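Local coordinates for putative uncharacterized protein PH0242 (PDB 3VU1) that is the C-terminal globular domain of the archaeal oligosaccharyltransferase AglB, a part that carries a bound calcium ion, at residues A[69-77]-A[222-230]; A[89-97]-A[208-218]. All blocks are in the same frame, centred on the assembly; numbering follows the deposited sequence.

Contact 1: A[69-77]-A[222-230]. With CA (calcium ion), chain C.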
loop_
_atom_site.group_PDB
_atom_site.type_symbol
_atom_site.label_atom_id
_atom_site.label_comp_id
_atom_site.label_asym_id
_atom_site.label_seq_id
_atom_site.Cartn_x
_atom_site.Cartn_y
_atom_site.Cartn_z
ATOM N N ALA A 69 0.542 6.461 -7.723
ATOM C CA ALA A 69 1.178 7.460 -8.571
ATOM C C ALA A 69 2.124 8.340 -7.762
ATOM O O ALA A 69 2.830 9.165 -8.313
ATOM C CB ALA A 69 0.120 8.321 -9.271
ATOM N N ARG A 70 2.141 8.196 -6.450
ATOM C CA ARG A 70 2.923 9.136 -5.673
ATOM C C ARG A 70 3.976 8.505 -4.820
ATOM O O ARG A 70 4.154 7.298 -4.823
ATOM C CB ARG A 70 2.032 10.008 -4.822
ATOM C CG ARG A 70 0.977 10.659 -5.639
ATOM C CD ARG A 70 1.458 11.891 -6.392
ATOM N NE ARG A 70 0.387 12.845 -6.130
ATOM C CZ ARG A 70 0.542 14.076 -5.677
ATOM N NH1 ARG A 70 1.748 14.581 -5.538
ATOM N NH2 ARG A 70 -0.542 14.806 -5.429
ATOM N N ASP A 71 4.669 9.352 -4.077
ATOM C CA ASP A 71 5.890 8.988 -3.411
ATOM C C ASP A 71 5.837 9.751 -2.114
ATOM O O ASP A 71 5.175 10.783 -2.035
ATOM C CB ASP A 71 7.065 9.465 -4.261
ATOM C CG ASP A 71 8.417 9.096 -3.667
ATOM O OD1 ASP A 71 9.419 9.774 -4.043
ATOM O OD2 ASP A 71 8.467 8.142 -2.841
ATOM N N GLY A 72 6.500 9.221 -1.092
ATOM C CA GLY A 72 6.696 9.947 0.147
ATOM C C GLY A 72 5.446 10.164 0.950
ATOM O O GLY A 72 4.548 9.336 0.937
ATOM N N ASN A 73 5.392 11.290 1.651
ATOM C CA ASN A 73 4.350 11.521 2.653
ATOM C C ASN A 73 2.955 11.486 2.099
ATOM O O ASN A 73 2.092 10.833 2.681
ATOM C CB ASN A 73 4.561 12.854 3.375
ATOM C CG ASN A 73 5.575 12.754 4.483
ATOM O OD1 ASN A 73 5.814 11.680 5.034
ATOM N ND2 ASN A 73 6.175 13.872 4.819
ATOM N N ILE A 74 2.742 12.193 0.985
ATOM C CA ILE A 74 1.419 12.328 0.437
ATOM C C ILE A 74 0.848 10.999 -0.041
ATOM O O ILE A 74 -0.378 10.867 -0.148
ATOM C CB ILE A 74 1.346 13.370 -0.692
ATOM C CG1 ILE A 74 -0.011 14.077 -0.674
ATOM C CG2 ILE A 74 1.604 12.754 -2.067
ATOM C CD1 ILE A 74 0.053 15.355 -1.475
ATOM N N SER A 75 1.719 10.022 -0.311
ATOM C CA SER A 75 1.259 8.742 -0.850
ATOM C C SER A 75 0.800 7.793 0.251
ATOM O O SER A 75 0.332 6.676 -0.027
ATOM C CB SER A 75 2.337 8.106 -1.702
ATOM O OG SER A 75 3.264 7.430 -0.877
ATOM N N GLU A 76 0.912 8.254 1.494
ATOM C CA GLU A 76 0.595 7.417 2.649
ATOM C C GLU A 76 -0.892 7.423 2.970
ATOM O O GLU A 76 -1.392 8.085 3.853
ATOM C CB GLU A 76 1.436 7.768 3.871
ATOM C CG GLU A 76 2.852 7.204 3.821
ATOM C CD GLU A 76 3.557 7.244 5.177
ATOM O OE1 GLU A 76 2.894 6.998 6.226
ATOM O OE2 GLU A 76 4.787 7.507 5.196
ATOM N N VAL A 77 -1.583 6.602 2.242
ATOM C CA VAL A 77 -2.991 6.464 2.370
ATOM C C VAL A 77 -3.357 5.500 3.517
ATOM O O VAL A 77 -2.625 4.550 3.810
ATOM C CB VAL A 77 -3.466 6.016 0.988
ATOM C CG1 VAL A 77 -4.538 4.946 1.071
ATOM C CG2 VAL A 77 -3.835 7.253 0.191
ATOM N N THR A 222 13.807 3.411 -5.510
ATOM C CA THR A 222 14.064 4.837 -5.428
ATOM C C THR A 222 12.872 5.609 -4.917
ATOM O O THR A 222 11.708 5.249 -5.150
ATOM C CB THR A 222 14.420 5.467 -6.775
ATOM O OG1 THR A 222 13.434 5.080 -7.755
ATOM C CG2 THR A 222 15.851 5.093 -7.183
ATOM N N SER A 223 13.213 6.710 -4.264
ATOM C CA SER A 223 12.284 7.661 -3.731
ATOM C C SER A 223 12.993 9.012 -3.742
ATOM O O SER A 223 14.192 9.088 -3.556
ATOM C CB SER A 223 11.924 7.248 -2.316
ATOM O OG SER A 223 10.957 8.092 -1.771
ATOM N N SER A 224 12.260 10.079 -4.007
ATOM C CA SER A 224 12.783 11.413 -3.764
ATOM C C SER A 224 13.030 11.648 -2.260
ATOM O O SER A 224 13.680 12.611 -1.879
ATOM C CB SER A 224 11.816 12.458 -4.314
ATOM O OG SER A 224 11.530 12.190 -5.683
ATOM N N TYR A 225 12.529 10.758 -1.414
ATOM C CA TYR A 225 12.513 10.998 0.022
ATOM C C TYR A 225 13.393 9.977 0.709
ATOM O O TYR A 225 13.510 8.842 0.261
ATOM C CB TYR A 225 11.068 11.019 0.573
ATOM C CG TYR A 225 10.216 11.988 -0.207
ATOM C CD1 TYR A 225 10.246 13.359 0.078
ATOM C CD2 TYR A 225 9.448 11.557 -1.299
ATOM C CE1 TYR A 225 9.502 14.271 -0.672
ATOM C CE2 TYR A 225 8.705 12.458 -2.060
ATOM C CZ TYR A 225 8.733 13.817 -1.740
ATOM O OH TYR A 225 7.989 14.720 -2.478
ATOM N N SER A 226 14.041 10.401 1.778
ATOM C CA SER A 226 15.067 9.607 2.404
ATOM C C SER A 226 14.462 8.499 3.260
ATOM O O SER A 226 13.596 8.760 4.089
ATOM C CB SER A 226 15.953 10.515 3.240
ATOM O OG SER A 226 16.594 9.748 4.227
ATOM N N GLU A 227 14.912 7.262 3.045
ATOM C CA GLU A 227 14.398 6.098 3.787
ATOM C C GLU A 227 13.056 5.541 3.249
ATOM O O GLU A 227 12.657 4.430 3.608
ATOM C CB GLU A 227 14.257 6.440 5.283
ATOM C CG GLU A 227 15.558 6.764 6.001
ATOM C CD GLU A 227 16.151 5.541 6.649
ATOM O OE1 GLU A 227 15.698 5.202 7.765
ATOM O OE2 GLU A 227 17.055 4.906 6.052
ATOM N N PHE A 228 12.361 6.306 2.403
ATOM C CA PHE A 228 10.998 5.958 2.013
ATOM C C PHE A 228 10.813 4.611 1.269
ATOM O O PHE A 228 9.867 3.857 1.559
ATOM C CB PHE A 228 10.297 7.097 1.248
ATOM C CG PHE A 228 8.809 6.873 1.122
ATOM C CD1 PHE A 228 7.963 7.057 2.230
ATOM C CD2 PHE A 228 8.258 6.378 -0.066
ATOM C CE1 PHE A 228 6.606 6.804 2.138
ATOM C CE2 PHE A 228 6.892 6.131 -0.161
ATOM C CZ PHE A 228 6.070 6.348 0.939
ATOM N N ALA A 229 11.688 4.316 0.312
ATOM C CA ALA A 229 11.631 3.028 -0.354
ATOM C C ALA A 229 11.813 1.887 0.652
ATOM O O ALA A 229 11.060 0.904 0.637
ATOM C CB ALA A 229 12.656 2.946 -1.462
ATOM N N GLU A 230 12.785 2.031 1.547
ATOM C CA GLU A 230 13.084 0.977 2.516
ATOM C C GLU A 230 11.901 0.728 3.457
ATOM O O GLU A 230 11.614 -0.424 3.812
ATOM C CB GLU A 230 14.354 1.314 3.297
ATOM C CG GLU A 230 15.395 0.201 3.279
ATOM C CD GLU A 230 16.334 0.225 4.490
ATOM O OE1 GLU A 230 16.671 -0.884 5.001
ATOM O OE2 GLU A 230 16.723 1.342 4.942
HETATM CA CA CA C . 5.095 6.390 7.427
#
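D71 OD2 is gripped by S223 OG, which donates a hydrogen bond to it at 2.7 Å, and by K215 in a salt bridge. D71 OD1 accepts from the backbone N of S224 at 2.9 Å, with an N-H...O angle of 148°, and is also hydrogen-bonded to T210. Both bonds from the 222-230 segment use syn lone pairs. The carboxylate reaches across because CG stands opposite the backbone N (chi1 -178°). With two partners on each oxygen, the buried charge is probably well compensated. S223 OG accepts from the N of Y225 at 3.1 Å, closing an ST turn.

The next residue, G72, is covered by F228: its CA lies 3.5 Å from the centroid of the F228 ring and 4° off the ring normal, a CH-pi contact over the face. G72 O takes both the N and the OG of S75, the latter at 2.9 Å. At the F228 rim, E76 OE2 lies near the ring plane, 3.6 Å from CE1. E76 binds calcium with OE1 at 2.6 Å and OE2 at 2.5 Å, while G287 N also holds OE1. This bidentate carboxylate, together with the backbone O of A285 and of H319 and the carboxylate of E322, makes up the calcium site.

Contact 2: A[89-97]-A[208-218]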
loop_
_atom_site.group_PDB
_atom_site.type_symbol
_atom_site.label_atom_id
_atom_site.label_comp_id
_atom_site.label_asym_id
_atom_site.label_seq_id
_atom_site.Cartn_x
_atom_site.Cartn_y
_atom_site.Cartn_z
ATOM N N ILE A 89 -0.449 -5.964 -7.344
ATOM C CA ILE A 89 0.219 -5.078 -8.270
ATOM C C ILE A 89 0.359 -5.810 -9.585
ATOM O O ILE A 89 0.751 -6.985 -9.632
ATOM C CB ILE A 89 1.563 -4.626 -7.715
ATOM C CG1 ILE A 89 1.316 -3.715 -6.511
ATOM C CG2 ILE A 89 2.401 -3.957 -8.790
ATOM C CD1 ILE A 89 0.764 -2.329 -6.820
ATOM N N TYR A 90 0.007 -5.112 -10.649
ATOM C CA TYR A 90 -0.077 -5.705 -11.959
ATOM C C TYR A 90 0.838 -4.934 -12.896
ATOM O O TYR A 90 0.558 -3.785 -13.239
ATOM C CB TYR A 90 -1.537 -5.633 -12.415
ATOM C CG TYR A 90 -1.850 -6.341 -13.716
ATOM C CD1 TYR A 90 -1.151 -7.493 -14.091
ATOM C CD2 TYR A 90 -2.866 -5.877 -14.558
ATOM C CE1 TYR A 90 -1.435 -8.141 -15.269
ATOM C CE2 TYR A 90 -3.165 -6.529 -15.740
ATOM C CZ TYR A 90 -2.448 -7.663 -16.088
ATOM O OH TYR A 90 -2.703 -8.325 -17.271
ATOM N N LEU A 91 1.932 -5.556 -13.326
ATOM C CA LEU A 91 2.883 -4.864 -14.203
ATOM C C LEU A 91 2.278 -4.232 -15.450
ATOM O O LEU A 91 2.775 -3.224 -15.944
ATOM C CB LEU A 91 4.039 -5.771 -14.574
ATOM C CG LEU A 91 5.168 -5.751 -13.532
ATOM C CD1 LEU A 91 4.745 -6.391 -12.207
ATOM C CD2 LEU A 91 6.366 -6.461 -14.121
ATOM N N ASN A 92 1.177 -4.783 -15.941
ATOM C CA ASN A 92 0.550 -4.243 -17.145
ATOM C C ASN A 92 -0.191 -2.942 -16.931
ATOM O O ASN A 92 -0.580 -2.294 -17.908
ATOM C CB ASN A 92 -0.354 -5.286 -17.756
ATOM C CG ASN A 92 0.437 -6.446 -18.318
ATOM O OD1 ASN A 92 1.586 -6.259 -18.721
ATOM N ND2 ASN A 92 -0.152 -7.661 -18.325
ATOM N N ASP A 93 -0.347 -2.527 -15.672
ATOM C CA ASP A 93 -0.974 -1.231 -15.416
ATOM C C ASP A 93 -0.173 -0.020 -15.910
ATOM O O ASP A 93 -0.700 1.102 -15.927
ATOM C CB ASP A 93 -1.476 -1.074 -13.974
ATOM C CG ASP A 93 -2.718 -1.936 -13.690
ATOM O OD1 ASP A 93 -3.591 -2.066 -14.604
ATOM O OD2 ASP A 93 -2.812 -2.496 -12.561
ATOM N N TRP A 94 1.062 -0.227 -16.359
ATOM C CA TRP A 94 1.755 0.865 -17.050
ATOM C C TRP A 94 0.813 1.401 -18.115
ATOM O O TRP A 94 0.737 2.615 -18.342
ATOM C CB TRP A 94 3.119 0.428 -17.629
ATOM C CG TRP A 94 2.966 -0.554 -18.771
ATOM C CD1 TRP A 94 2.988 -1.956 -18.711
ATOM C CD2 TRP A 94 2.662 -0.240 -20.174
ATOM N NE1 TRP A 94 2.748 -2.500 -19.948
ATOM C CE2 TRP A 94 2.545 -1.538 -20.870
ATOM C CE3 TRP A 94 2.483 0.940 -20.899
ATOM C CZ2 TRP A 94 2.266 -1.625 -22.232
ATOM C CZ3 TRP A 94 2.198 0.839 -22.272
ATOM C CH2 TRP A 94 2.085 -0.422 -22.919
ATOM N N ALA A 95 0.045 0.514 -18.747
ATOM C CA ALA A 95 -0.853 0.918 -19.851
ATOM C C ALA A 95 -1.976 1.823 -19.359
ATOM O O ALA A 95 -2.505 2.597 -20.125
ATOM C CB ALA A 95 -1.443 -0.295 -20.565
ATOM N N LYS A 96 -2.347 1.706 -18.086
ATOM C CA LYS A 96 -3.352 2.592 -17.529
ATOM C C LYS A 96 -2.743 3.761 -16.751
ATOM O O LYS A 96 -3.469 4.525 -16.091
ATOM C CB LYS A 96 -4.325 1.807 -16.650
ATOM C CG LYS A 96 -5.262 0.962 -17.465
ATOM C CD LYS A 96 -6.063 -0.015 -16.643
ATOM C CE LYS A 96 -7.176 -0.501 -17.546
ATOM N NZ LYS A 96 -8.312 -1.096 -16.815
ATOM N N PHE A 97 -1.423 3.930 -16.837
ATOM C CA PHE A 97 -0.794 4.827 -15.888
ATOM C C PHE A 97 -1.095 6.320 -16.008
ATOM O O PHE A 97 -1.037 7.014 -14.999
ATOM C CB PHE A 97 0.695 4.549 -15.682
ATOM C CG PHE A 97 1.134 4.769 -14.251
ATOM C CD1 PHE A 97 0.747 3.879 -13.245
ATOM C CD2 PHE A 97 1.887 5.877 -13.898
ATOM C CE1 PHE A 97 1.105 4.090 -11.924
ATOM C CE2 PHE A 97 2.270 6.073 -12.590
ATOM C CZ PHE A 97 1.871 5.188 -11.602
ATOM N N VAL A 208 6.219 11.175 -12.174
ATOM C CA VAL A 208 5.844 9.884 -11.634
ATOM C C VAL A 208 7.029 8.927 -11.632
ATOM O O VAL A 208 6.855 7.729 -11.394
ATOM C CB VAL A 208 4.645 9.251 -12.378
ATOM C CG1 VAL A 208 3.407 10.108 -12.230
ATOM C CG2 VAL A 208 4.960 9.023 -13.854
ATOM N N ALA A 209 8.237 9.463 -11.840
ATOM C CA ALA A 209 9.474 8.658 -11.748
ATOM C C ALA A 209 9.659 7.885 -10.443
ATOM O O ALA A 209 10.127 6.763 -10.466
ATOM C CB ALA A 209 10.689 9.513 -12.005
ATOM N N THR A 210 9.298 8.467 -9.306
ATOM C CA THR A 210 9.480 7.768 -8.030
ATOM C C THR A 210 8.173 7.279 -7.401
ATOM O O THR A 210 8.112 7.031 -6.200
ATOM C CB THR A 210 10.265 8.625 -7.018
ATOM O OG1 THR A 210 9.579 9.871 -6.782
ATOM C CG2 THR A 210 11.692 8.895 -7.540
ATOM N N SER A 211 7.137 7.135 -8.221
ATOM C CA SER A 211 5.822 6.678 -7.767
ATOM C C SER A 211 5.939 5.309 -7.124
ATOM O O SER A 211 6.790 4.502 -7.521
ATOM C CB SER A 211 4.866 6.587 -8.970
ATOM O OG SER A 211 5.367 5.670 -9.949
ATOM N N ASN A 212 5.060 5.026 -6.170
ATOM C CA ASN A 212 4.985 3.716 -5.554
ATOM C C ASN A 212 4.746 2.551 -6.527
ATOM O O ASN A 212 5.228 1.443 -6.293
ATOM C CB ASN A 212 3.915 3.729 -4.484
ATOM C CG ASN A 212 4.302 4.575 -3.279
ATOM O OD1 ASN A 212 5.475 4.745 -2.973
ATOM N ND2 ASN A 212 3.306 5.134 -2.607
ATOM N N PHE A 213 3.986 2.770 -7.602
ATOM C CA PHE A 213 3.783 1.708 -8.573
ATOM C C PHE A 213 5.109 1.257 -9.209
ATOM O O PHE A 213 5.374 0.065 -9.324
ATOM C CB PHE A 213 2.835 2.151 -9.669
ATOM C CG PHE A 213 2.718 1.165 -10.804
ATOM C CD1 PHE A 213 3.241 1.461 -12.059
ATOM C CD2 PHE A 213 2.087 -0.042 -10.628
ATOM C CE1 PHE A 213 3.136 0.568 -13.123
ATOM C CE2 PHE A 213 1.967 -0.950 -11.688
ATOM C CZ PHE A 213 2.491 -0.651 -12.932
ATOM N N VAL A 214 5.918 2.224 -9.636
ATOM C CA VAL A 214 7.224 1.953 -10.199
ATOM C C VAL A 214 8.063 1.128 -9.217
ATOM O O VAL A 214 8.698 0.162 -9.628
ATOM C CB VAL A 214 7.936 3.270 -10.568
ATOM C CG1 VAL A 214 9.416 3.036 -10.754
ATOM C CG2 VAL A 214 7.351 3.868 -11.840
ATOM N N LYS A 215 8.040 1.481 -7.924
ATOM C CA LYS A 215 8.782 0.744 -6.909
ATOM C C LYS A 215 8.299 -0.689 -6.791
ATOM O O LYS A 215 9.104 -1.607 -6.799
ATOM C CB LYS A 215 8.668 1.382 -5.515
ATOM C CG LYS A 215 9.180 2.802 -5.316
ATOM C CD LYS A 215 9.043 3.149 -3.822
ATOM C CE LYS A 215 9.268 4.626 -3.525
ATOM N NZ LYS A 215 8.170 5.542 -3.972
ATOM N N LEU A 216 6.993 -0.877 -6.642
ATOM C CA LEU A 216 6.437 -2.191 -6.335
ATOM C C LEU A 216 6.232 -3.082 -7.558
ATOM O O LEU A 216 6.236 -4.301 -7.425
ATOM C CB LEU A 216 5.110 -2.064 -5.582
ATOM C CG LEU A 216 5.090 -1.370 -4.203
ATOM C CD1 LEU A 216 3.653 -1.115 -3.762
ATOM C CD2 LEU A 216 5.855 -2.129 -3.125
ATOM N N ALA A 217 6.023 -2.483 -8.731
ATOM C CA ALA A 217 5.892 -3.252 -9.978
ATOM C C ALA A 217 7.243 -3.801 -10.460
ATOM O O ALA A 217 7.316 -4.910 -10.981
ATOM C CB ALA A 217 5.256 -2.406 -11.078
ATOM N N PHE A 218 8.303 -3.019 -10.279
ATOM C CA PHE A 218 9.550 -3.312 -10.930
ATOM C C PHE A 218 10.702 -3.443 -9.964
ATOM O O PHE A 218 11.829 -3.410 -10.391
ATOM C CB PHE A 218 9.840 -2.227 -11.959
ATOM C CG PHE A 218 8.678 -1.955 -12.879
ATOM C CD1 PHE A 218 8.070 -0.704 -12.905
ATOM C CD2 PHE A 218 8.163 -2.969 -13.707
ATOM C CE1 PHE A 218 6.974 -0.460 -13.743
ATOM C CE2 PHE A 218 7.072 -2.727 -14.548
ATOM C CZ PHE A 218 6.468 -1.473 -14.559
#
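The F213 ring lies alongside that of F97, the planes tilted by 25° and the rings displaced laterally, with little of one lying over the other and the centroids 5.0 Å apart. The nearest atoms are F97 CE1 and F213 CD1, at 3.4 Å, and F97 CE1 also touches F213 CB. With CG opposite its backbone N (chi1 173°), F213 lays its ring against Y90 O and W94 N. F213 CE2 stands 3.5 Å from Y90 O, and that carbonyl and L91 O both lie at the ring edge, near its plane. The CE2 flank of F97 meets V208, whose CB sits in the ring plane 4.0 Å from F97 CE2.

The packing thus joins the end of strand 86-90, and the 3-10 turn 91-96 that follows it, to one side of helix 212-218. Strand 86-90 belongs to a mixed four-stranded sheet in which its neighbour 245-250 runs antiparallel to it, and the helix covers it through I89, whose CG2 approaches A217 CA at 3.8 Å. L91 packs further along the same segment, with L91 CG 3.7 Å from F218 CE2 and its branches beside A217 O. A217 CB lies over the centre of the F218 ring, 3.6 Å above its plane, and over the rim of one face of F213. I125 of strand 125-130 touches both F97 and F213.

Overall arrangement
Both contacts are buried, with centres 14 Å apart, and they adjoin through successive elements: helix 212-218 of contact 2 is followed in the chain by helix 228-235, whose start belongs to contact 1. Their chemistry differs. Contact 1 is smaller, 304 Å² against 522 Å², and combines hydrogen bonds to one carboxylate with a phenyl ring over a glycine, the calcium ligand lying at that ring's edge; some exposed residues stand at its margin. Contact 2 is apolar, has no hydrogen bond between its segments, and packs helix against strand and 3-10 turn. Polar links join the two: R70 O lies 2.8 Å from N212 N, a probable hydrogen bond, and side chains of the 208-218 segment also neutralise the carboxylate of contact 1.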